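Local atomic coordinates of plasma serine protease inhibitor (Homo sapiens, PDB entry 3DY0), a protein that inhibits serine proteases in a heparin-dependent manner, binding them irreversibly at their active-site serine and so regulating proteolysis in blood plasma and other body fluids. Residues F169-E174 with V221-N226; F177-T182 with V319-T324; D204-L209 with L263-P268. All blocks are in the same frame, centred on the assembly; numbering follows the deposited sequence.

In the fold
The three contacts lie on one side of the chain's centre, where strands of the serpin's central sheet A meet those of sheets B and C in a continuous hydrogen-bonded network. Interaction 2 is centred about 13 Å from each of the others, and interactions 1 and 3 about 15 Å apart. Along the chain, interaction 3 is nested within the loop that interaction 2 closes, whereas interaction 1 crosses both. Strand 323-335, the inserted reactive-centre loop of this cleaved serpin, runs antiparallel between strands 159-172 and 307-319. Interactions 1 and 2 meet where that insertion begins; interaction 3 joins strands 194-211 and 259-277 beside them, packing Leu265 and Leu267 on Phe177 of interaction 2.

Interaction 1: residues F169-E174 with V221-N226; sequences FKAKWE and VPYQGN
First torsions of -68° in Trp173 and -72° in Tyr223 set each CG anti to its carbonyl carbon, so the two side chains lie alongside each other and point the same way. Their rings are almost parallel, 7° between planes, but displaced, with their centroids 4.5 Å apart and little face-on overlap. Tyr223 CE1 sits over the indole face near its rim and approaches Trp173 CZ3 to 3.3 Å. Phe169 has CG anti to its backbone N and comes from the opposite side of the phenol plane. Its edge meets that face in a T-shaped pair, with Phe169 CZ 3.8 Å from Tyr223 CD2. Ala171 CB and Val221 CG1 extend the packing, the latter 3.5 Å from Trp173 CE3.

Two backbone hydrogen bonds flank the single bridge between Trp173 and Tyr223. Gln224 N donates to Lys172 O at 2.9 Å, nearly along the C=O axis; Glu174 N donates to Pro222 O, also at 2.9 Å, from above the carbonyl plane. Beyond the rings, a water donates to both Glu174 O and Gln224 OE1.

The polar ends of the rings find partners in the neighbouring hinge segment: Trp173 NE1 bonds to Asp320 O, and Tyr223 OH to Thr324 OG1. The chemistry therefore implies a buried aromatic cluster held by two backbone bonds, with its indole NE1 and phenol OH bonded at the turn into the inserted strand.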
# COMPACT_ATOMS: atom_id res chain seq x y z
N PHE A 169 -3.84 8.89 4.59
CA PHE A 169 -4.37 9.75 3.53
C PHE A 169 -5.82 10.11 3.78
O PHE A 169 -6.65 9.25 4.09
CB PHE A 169 -4.23 9.02 2.18
CG PHE A 169 -4.92 9.71 1.03
CD1 PHE A 169 -6.23 9.38 0.69
CD2 PHE A 169 -4.25 10.65 0.27
CE1 PHE A 169 -6.86 9.98 -0.41
CE2 PHE A 169 -4.87 11.26 -0.83
CZ PHE A 169 -6.17 10.92 -1.17
N LYS A 170 -6.13 11.40 3.67
CA LYS A 170 -7.50 11.85 3.84
C LYS A 170 -7.70 13.02 2.91
O LYS A 170 -6.95 13.99 2.95
CB LYS A 170 -7.79 12.29 5.28
CG LYS A 170 -9.20 12.83 5.45
CD LYS A 170 -9.51 13.22 6.89
CE LYS A 170 -10.88 13.88 6.99
NZ LYS A 170 -11.17 14.34 8.37
N ALA A 171 -8.71 12.93 2.06
CA ALA A 171 -8.99 14.01 1.12
C ALA A 171 -10.45 14.06 0.75
O ALA A 171 -11.15 13.04 0.75
CB ALA A 171 -8.15 13.82 -0.13
N LYS A 172 -10.92 15.26 0.45
CA LYS A 172 -12.29 15.45 0.01
C LYS A 172 -12.24 15.34 -1.50
O LYS A 172 -11.22 15.65 -2.11
CB LYS A 172 -12.79 16.85 0.37
CG LYS A 172 -12.85 17.14 1.86
CD LYS A 172 -13.20 18.60 2.08
CE LYS A 172 -13.37 18.91 3.56
NZ LYS A 172 -13.67 20.35 3.78
N TRP A 173 -13.33 14.89 -2.11
CA TRP A 173 -13.38 14.83 -3.57
C TRP A 173 -13.36 16.29 -3.99
O TRP A 173 -13.81 17.15 -3.23
CB TRP A 173 -14.69 14.22 -4.06
CG TRP A 173 -14.87 12.78 -3.75
CD1 TRP A 173 -15.86 12.22 -2.99
CD2 TRP A 173 -14.08 11.69 -4.23
NE1 TRP A 173 -15.73 10.86 -2.97
CE2 TRP A 173 -14.65 10.50 -3.72
CE3 TRP A 173 -12.94 11.60 -5.04
CZ2 TRP A 173 -14.11 9.23 -3.99
CZ3 TRP A 173 -12.41 10.34 -5.32
CH2 TRP A 173 -13.00 9.17 -4.79
N GLU A 174 -12.84 16.58 -5.17
CA GLU A 174 -12.85 17.95 -5.66
C GLU A 174 -14.32 18.35 -5.76
O GLU A 174 -14.71 19.48 -5.43
CB GLU A 174 -12.19 18.02 -7.03
CG GLU A 174 -12.07 19.43 -7.59
CD GLU A 174 -11.33 19.46 -8.91
OE1 GLU A 174 -11.80 18.83 -9.87
OE2 GLU A 174 -10.27 20.12 -8.97
N VAL A 221 -11.22 10.28 -10.84
CA VAL A 221 -12.05 11.12 -9.99
C VAL A 221 -11.08 11.88 -9.10
O VAL A 221 -10.47 11.31 -8.19
CB VAL A 221 -13.01 10.28 -9.12
CG1 VAL A 221 -13.97 11.21 -8.37
CG2 VAL A 221 -13.78 9.31 -9.99
N PRO A 222 -10.92 13.19 -9.34
CA PRO A 222 -10.01 14.03 -8.56
C PRO A 222 -10.33 14.37 -7.11
O PRO A 222 -11.49 14.54 -6.73
CB PRO A 222 -9.89 15.28 -9.43
CG PRO A 222 -11.28 15.42 -9.96
CD PRO A 222 -11.63 13.99 -10.36
N TYR A 223 -9.28 14.47 -6.31
CA TYR A 223 -9.40 14.86 -4.91
C TYR A 223 -8.99 16.32 -4.87
O TYR A 223 -8.40 16.83 -5.82
CB TYR A 223 -8.42 14.08 -4.03
CG TYR A 223 -8.79 12.64 -3.84
CD1 TYR A 223 -9.92 12.28 -3.10
CD2 TYR A 223 -8.02 11.62 -4.40
CE1 TYR A 223 -10.27 10.95 -2.93
CE2 TYR A 223 -8.37 10.29 -4.25
CZ TYR A 223 -9.49 9.96 -3.51
OH TYR A 223 -9.85 8.64 -3.35
N GLN A 224 -9.30 17.00 -3.77
CA GLN A 224 -8.86 18.38 -3.62
C GLN A 224 -7.36 18.22 -3.53
O GLN A 224 -6.87 17.41 -2.74
CB GLN A 224 -9.40 19.00 -2.33
CG GLN A 224 -10.79 19.58 -2.47
CD GLN A 224 -11.21 20.37 -1.25
OE1 GLN A 224 -12.12 21.19 -1.31
NE2 GLN A 224 -10.56 20.11 -0.12
N GLY A 225 -6.62 18.97 -4.34
CA GLY A 225 -5.17 18.84 -4.32
C GLY A 225 -4.72 18.10 -5.57
O GLY A 225 -5.51 17.92 -6.50
N ASN A 226 -3.48 17.64 -5.58
CA ASN A 226 -2.94 16.95 -6.75
C ASN A 226 -3.30 15.46 -6.87
O ASN A 226 -3.15 14.88 -7.94
CB ASN A 226 -1.42 17.10 -6.79
CG ASN A 226 -0.83 16.79 -8.16
OD1 ASN A 226 0.39 16.72 -8.33
ND2 ASN A 226 -1.70 16.61 -9.15
O HOH W 1 -9.45 17.59 1.13
O HOH W 2 -13.49 21.62 -4.14
O HOH W 3 -7.93 18.90 -8.29

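Interaction 2: residues F177-T182 with V319-T324; sequences FNHKGT and VDESGT
Asp320 OD1 is held by three donors of its own turn: Gly323 N at 3.1 Å, nearly along the C-O axis, Ser322 OG at 3.0 Å from above the carboxylate plane, and, weakly, Ser322 N. The bond from Gly323 N makes this an Asx motif, and the other carboxylate oxygen, OD2, forms a salt bridge with Arg325. The turn so shaped carries Glu321, the residue through which 319-324 meets 177-182.

Glu321 bends at its second torsion (chi2 90°), which directs the carboxylate to Thr182. The two side chains meet tip to tip: Thr182 OG1 donates to Glu321 OE2 at 2.7 Å, meeting the anti lone pair of that oxygen. His179 crosses the glutamate at about a right angle. Its ring receives Glu321 CB over one face in a CH-pi contact, CB standing 3.9 Å from the centroid of the His179 ring, while imidazole and carboxylate planes are 48° apart. Although His179 ND1 is 3.5 Å from Glu321 OE1, the angle is too poor for a hydrogen bond. The backbone adds a nearly straight link, Phe177 N to Glu321 O at 2.9 Å and 168°, lying in the carbonyl plane on a lone pair. The loop itself is folded by an Asx turn in which Lys180 N donates to Asn178 OD1.

Phe177 also meets Trp173 edge-to-face. Such a glutamate, at the turn between strand 307-319 and the inserted strand 323-335, is characteristic of the serpin hinge, where the reactive-centre loop enters the central sheet at the breach.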
# COMPACT_ATOMS: atom_id res chain seq x y z
N PHE A 177 -20.22 13.88 -4.02
CA PHE A 177 -21.38 13.19 -4.56
C PHE A 177 -22.49 13.76 -3.67
O PHE A 177 -22.26 14.04 -2.49
CB PHE A 177 -21.28 11.68 -4.33
CG PHE A 177 -20.35 10.97 -5.28
CD1 PHE A 177 -20.82 10.50 -6.51
CD2 PHE A 177 -19.02 10.76 -4.95
CE1 PHE A 177 -19.97 9.83 -7.39
CE2 PHE A 177 -18.16 10.08 -5.82
CZ PHE A 177 -18.64 9.61 -7.04
N ASN A 178 -23.69 13.96 -4.22
CA ASN A 178 -24.78 14.48 -3.41
C ASN A 178 -25.43 13.32 -2.66
O ASN A 178 -25.81 12.33 -3.27
CB ASN A 178 -25.82 15.19 -4.28
CG ASN A 178 -26.90 15.87 -3.46
OD1 ASN A 178 -27.60 15.23 -2.68
ND2 ASN A 178 -27.03 17.18 -3.63
N HIS A 179 -25.54 13.45 -1.34
CA HIS A 179 -26.14 12.40 -0.52
C HIS A 179 -27.52 11.99 -1.00
O HIS A 179 -27.92 10.83 -0.86
CB HIS A 179 -26.21 12.85 0.94
CG HIS A 179 -24.90 12.79 1.66
ND1 HIS A 179 -24.27 11.60 1.96
CD2 HIS A 179 -24.08 13.77 2.12
CE1 HIS A 179 -23.12 11.85 2.57
NE2 HIS A 179 -22.99 13.16 2.68
N LYS A 180 -28.26 12.94 -1.57
CA LYS A 180 -29.60 12.67 -2.07
C LYS A 180 -29.53 11.82 -3.34
O LYS A 180 -30.55 11.33 -3.82
CB LYS A 180 -30.32 13.99 -2.38
N GLY A 181 -28.33 11.64 -3.86
CA GLY A 181 -28.16 10.85 -5.07
C GLY A 181 -27.71 9.43 -4.77
O GLY A 181 -27.43 8.66 -5.69
N THR A 182 -27.65 9.07 -3.50
CA THR A 182 -27.23 7.72 -3.12
C THR A 182 -28.44 6.83 -2.87
O THR A 182 -29.30 7.16 -2.05
CB THR A 182 -26.34 7.75 -1.87
OG1 THR A 182 -25.22 8.61 -2.11
CG2 THR A 182 -25.84 6.35 -1.53
N VAL A 319 -14.56 4.96 1.28
CA VAL A 319 -14.94 5.83 0.17
C VAL A 319 -16.40 6.19 0.36
O VAL A 319 -17.25 5.31 0.48
CB VAL A 319 -14.79 5.11 -1.19
CG1 VAL A 319 -15.51 5.91 -2.28
CG2 VAL A 319 -13.32 4.95 -1.52
N ASP A 320 -16.70 7.49 0.41
CA ASP A 320 -18.08 7.92 0.54
C ASP A 320 -18.36 9.16 -0.28
O ASP A 320 -17.56 9.55 -1.12
CB ASP A 320 -18.46 8.13 2.02
CG ASP A 320 -17.58 9.14 2.73
OD1 ASP A 320 -16.94 9.98 2.06
OD2 ASP A 320 -17.55 9.09 3.98
N GLU A 321 -19.51 9.79 -0.05
CA GLU A 321 -19.88 10.96 -0.82
C GLU A 321 -18.96 12.16 -0.68
O GLU A 321 -18.80 12.94 -1.62
CB GLU A 321 -21.32 11.38 -0.48
CG GLU A 321 -22.38 10.36 -0.88
CD GLU A 321 -22.67 9.34 0.21
OE1 GLU A 321 -21.87 9.21 1.16
OE2 GLU A 321 -23.72 8.65 0.11
N SER A 322 -18.34 12.32 0.48
CA SER A 322 -17.46 13.46 0.72
C SER A 322 -16.02 13.27 0.24
O SER A 322 -15.37 14.23 -0.16
CB SER A 322 -17.44 13.81 2.21
OG SER A 322 -16.77 12.81 2.96
N GLY A 323 -15.52 12.04 0.29
CA GLY A 323 -14.15 11.82 -0.15
C GLY A 323 -13.63 10.44 0.16
O GLY A 323 -14.35 9.46 0.05
N THR A 324 -12.37 10.38 0.57
CA THR A 324 -11.71 9.12 0.88
C THR A 324 -10.73 9.22 2.04
O THR A 324 -10.04 10.23 2.19
CB THR A 324 -10.92 8.60 -0.36
OG1 THR A 324 -11.83 8.32 -1.43
CG2 THR A 324 -10.12 7.34 -0.02

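Interaction 3: residues D204-L209 with L263-P268; sequences DQYHYL and LELYLP
The antiparallel pairing of strands 194-211 and 259-277, part of sheet C of the serpin fold, provides this contact. Asp204 and Leu263 form its one hydrogen-bonded pair within these segments: Asp204 N donates to Leu263 O at 3.0 Å, and Leu263 N to Asp204 O at 2.9 Å. Both bonds run nearly along the C=O axes. From this pair the two six-residue segments diverge, their axes at 80°, so side chains rather than backbone fill the angle between them.

Tyr206 and Leu263 fill much of that angle. The CG of Tyr206 is anti to the carbonyl carbon (chi1 -61°), and the ring reaches obliquely across Leu263, whose CB lies 3.7 Å from Tyr206 CD2. Leu263 O stands at the ring edge, in plane, 3.6 Å from Tyr206 CE2. Farther along the phenol, Leu265 crosses at about a right angle, its CD2 3.7 Å from Tyr206 CE1. Tyr206 OH passes 3.6 Å from Leu265 CB, and its hydrogen-bond partner is Arg202 O, which satisfies the polar tip of a buried ring. Tyr208, with CG anti to the backbone N, closes the other flank more loosely, Tyr208 CD1 to Leu263 CD1 being 4.0 Å. Asp204 turns its carboxylate away from Leu263: OD2 forms a salt bridge with Arg202, while OD1 takes Gln205 N from above the carboxylate plane.

Val219 of the adjoining strand 216-222 packs on both Tyr206 and Leu263. Residues 263-266 pair in parallel with a strand of the bound peptide, which extends the sheet, and Leu267 reaches Phe177 in the loop before strand 183-188.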
# COMPACT_ATOMS: atom_id res chain seq x y z
N ASP A 204 -21.32 14.40 -14.29
CA ASP A 204 -20.31 15.45 -14.36
C ASP A 204 -19.33 15.10 -15.47
O ASP A 204 -19.47 14.09 -16.15
CB ASP A 204 -19.57 15.50 -13.02
CG ASP A 204 -18.80 16.80 -12.80
OD1 ASP A 204 -18.80 17.66 -13.70
OD2 ASP A 204 -18.19 16.95 -11.72
N GLN A 205 -18.34 15.97 -15.67
CA GLN A 205 -17.32 15.71 -16.67
C GLN A 205 -16.22 14.96 -15.93
O GLN A 205 -15.82 15.36 -14.84
CB GLN A 205 -16.75 17.01 -17.23
CG GLN A 205 -15.71 16.80 -18.31
CD GLN A 205 -14.99 18.08 -18.68
OE1 GLN A 205 -14.18 18.60 -17.90
NE2 GLN A 205 -15.29 18.61 -19.86
N TYR A 206 -15.73 13.88 -16.53
CA TYR A 206 -14.68 13.08 -15.91
C TYR A 206 -13.62 12.65 -16.91
O TYR A 206 -13.90 12.54 -18.11
CB TYR A 206 -15.24 11.77 -15.34
CG TYR A 206 -16.28 11.88 -14.26
CD1 TYR A 206 -15.92 11.88 -12.91
CD2 TYR A 206 -17.64 11.93 -14.58
CE1 TYR A 206 -16.89 11.90 -11.91
CE2 TYR A 206 -18.61 11.95 -13.59
CZ TYR A 206 -18.23 11.93 -12.26
OH TYR A 206 -19.20 11.93 -11.28
N HIS A 207 -12.41 12.41 -16.42
CA HIS A 207 -11.35 11.92 -17.28
C HIS A 207 -11.74 10.47 -17.51
O HIS A 207 -11.98 9.71 -16.56
CB HIS A 207 -9.99 12.00 -16.59
CG HIS A 207 -9.28 13.31 -16.81
ND1 HIS A 207 -8.86 13.72 -18.05
CD2 HIS A 207 -8.94 14.29 -15.95
CE1 HIS A 207 -8.28 14.90 -17.95
NE2 HIS A 207 -8.32 15.27 -16.68
N TYR A 208 -11.83 10.08 -18.78
CA TYR A 208 -12.27 8.74 -19.13
C TYR A 208 -11.49 8.12 -20.28
O TYR A 208 -10.99 8.82 -21.15
CB TYR A 208 -13.75 8.84 -19.52
CG TYR A 208 -14.39 7.59 -20.08
CD1 TYR A 208 -14.98 6.65 -19.24
CD2 TYR A 208 -14.46 7.38 -21.46
CE1 TYR A 208 -15.63 5.52 -19.75
CE2 TYR A 208 -15.11 6.25 -21.98
CZ TYR A 208 -15.69 5.33 -21.12
OH TYR A 208 -16.35 4.24 -21.63
N LEU A 209 -11.40 6.80 -20.25
CA LEU A 209 -10.73 6.06 -21.31
C LEU A 209 -11.32 4.66 -21.43
O LEU A 209 -11.58 3.99 -20.43
CB LEU A 209 -9.22 5.93 -21.03
CG LEU A 209 -8.44 5.11 -22.06
CD1 LEU A 209 -8.45 5.84 -23.39
CD2 LEU A 209 -7.01 4.90 -21.59
N LEU A 263 -20.28 11.96 -17.94
CA LEU A 263 -20.76 10.66 -17.48
C LEU A 263 -21.77 10.80 -16.35
O LEU A 263 -21.68 11.73 -15.55
CB LEU A 263 -19.61 9.81 -16.93
CG LEU A 263 -18.37 9.50 -17.75
CD1 LEU A 263 -17.34 8.81 -16.86
CD2 LEU A 263 -18.74 8.61 -18.92
N GLU A 264 -22.71 9.87 -16.30
CA GLU A 264 -23.67 9.79 -15.21
C GLU A 264 -23.01 8.63 -14.47
O GLU A 264 -23.25 7.47 -14.77
CB GLU A 264 -25.06 9.40 -15.71
CG GLU A 264 -26.12 9.39 -14.61
CD GLU A 264 -27.51 9.05 -15.12
OE1 GLU A 264 -28.44 8.99 -14.29
OE2 GLU A 264 -27.67 8.84 -16.34
N LEU A 265 -22.12 8.97 -13.53
CA LEU A 265 -21.36 7.98 -12.78
C LEU A 265 -22.04 7.43 -11.54
O LEU A 265 -22.53 8.19 -10.70
CB LEU A 265 -20.01 8.56 -12.38
CG LEU A 265 -19.08 7.65 -11.57
CD1 LEU A 265 -18.62 6.49 -12.44
CD2 LEU A 265 -17.89 8.45 -11.06
N TYR A 266 -22.05 6.11 -11.42
CA TYR A 266 -22.62 5.41 -10.28
C TYR A 266 -21.47 4.63 -9.66
O TYR A 266 -20.88 3.76 -10.29
CB TYR A 266 -23.74 4.48 -10.74
CG TYR A 266 -25.00 5.23 -11.11
CD1 TYR A 266 -25.99 5.48 -10.16
CD2 TYR A 266 -25.18 5.73 -12.40
CE1 TYR A 266 -27.14 6.22 -10.49
CE2 TYR A 266 -26.31 6.47 -12.74
CZ TYR A 266 -27.28 6.71 -11.78
OH TYR A 266 -28.41 7.44 -12.11
N LEU A 267 -21.14 4.97 -8.42
CA LEU A 267 -20.03 4.35 -7.70
C LEU A 267 -20.48 3.98 -6.30
O LEU A 267 -21.05 4.80 -5.58
CB LEU A 267 -18.86 5.33 -7.61
CG LEU A 267 -17.58 4.86 -6.92
CD1 LEU A 267 -16.84 3.89 -7.82
CD2 LEU A 267 -16.70 6.07 -6.61
N PRO A 268 -20.21 2.74 -5.88
CA PRO A 268 -20.63 2.37 -4.54
C PRO A 268 -19.88 3.06 -3.41
O PRO A 268 -18.72 3.45 -3.56
CB PRO A 268 -20.35 0.86 -4.48
CG PRO A 268 -20.38 0.43 -5.92
CD PRO A 268 -19.70 1.57 -6.62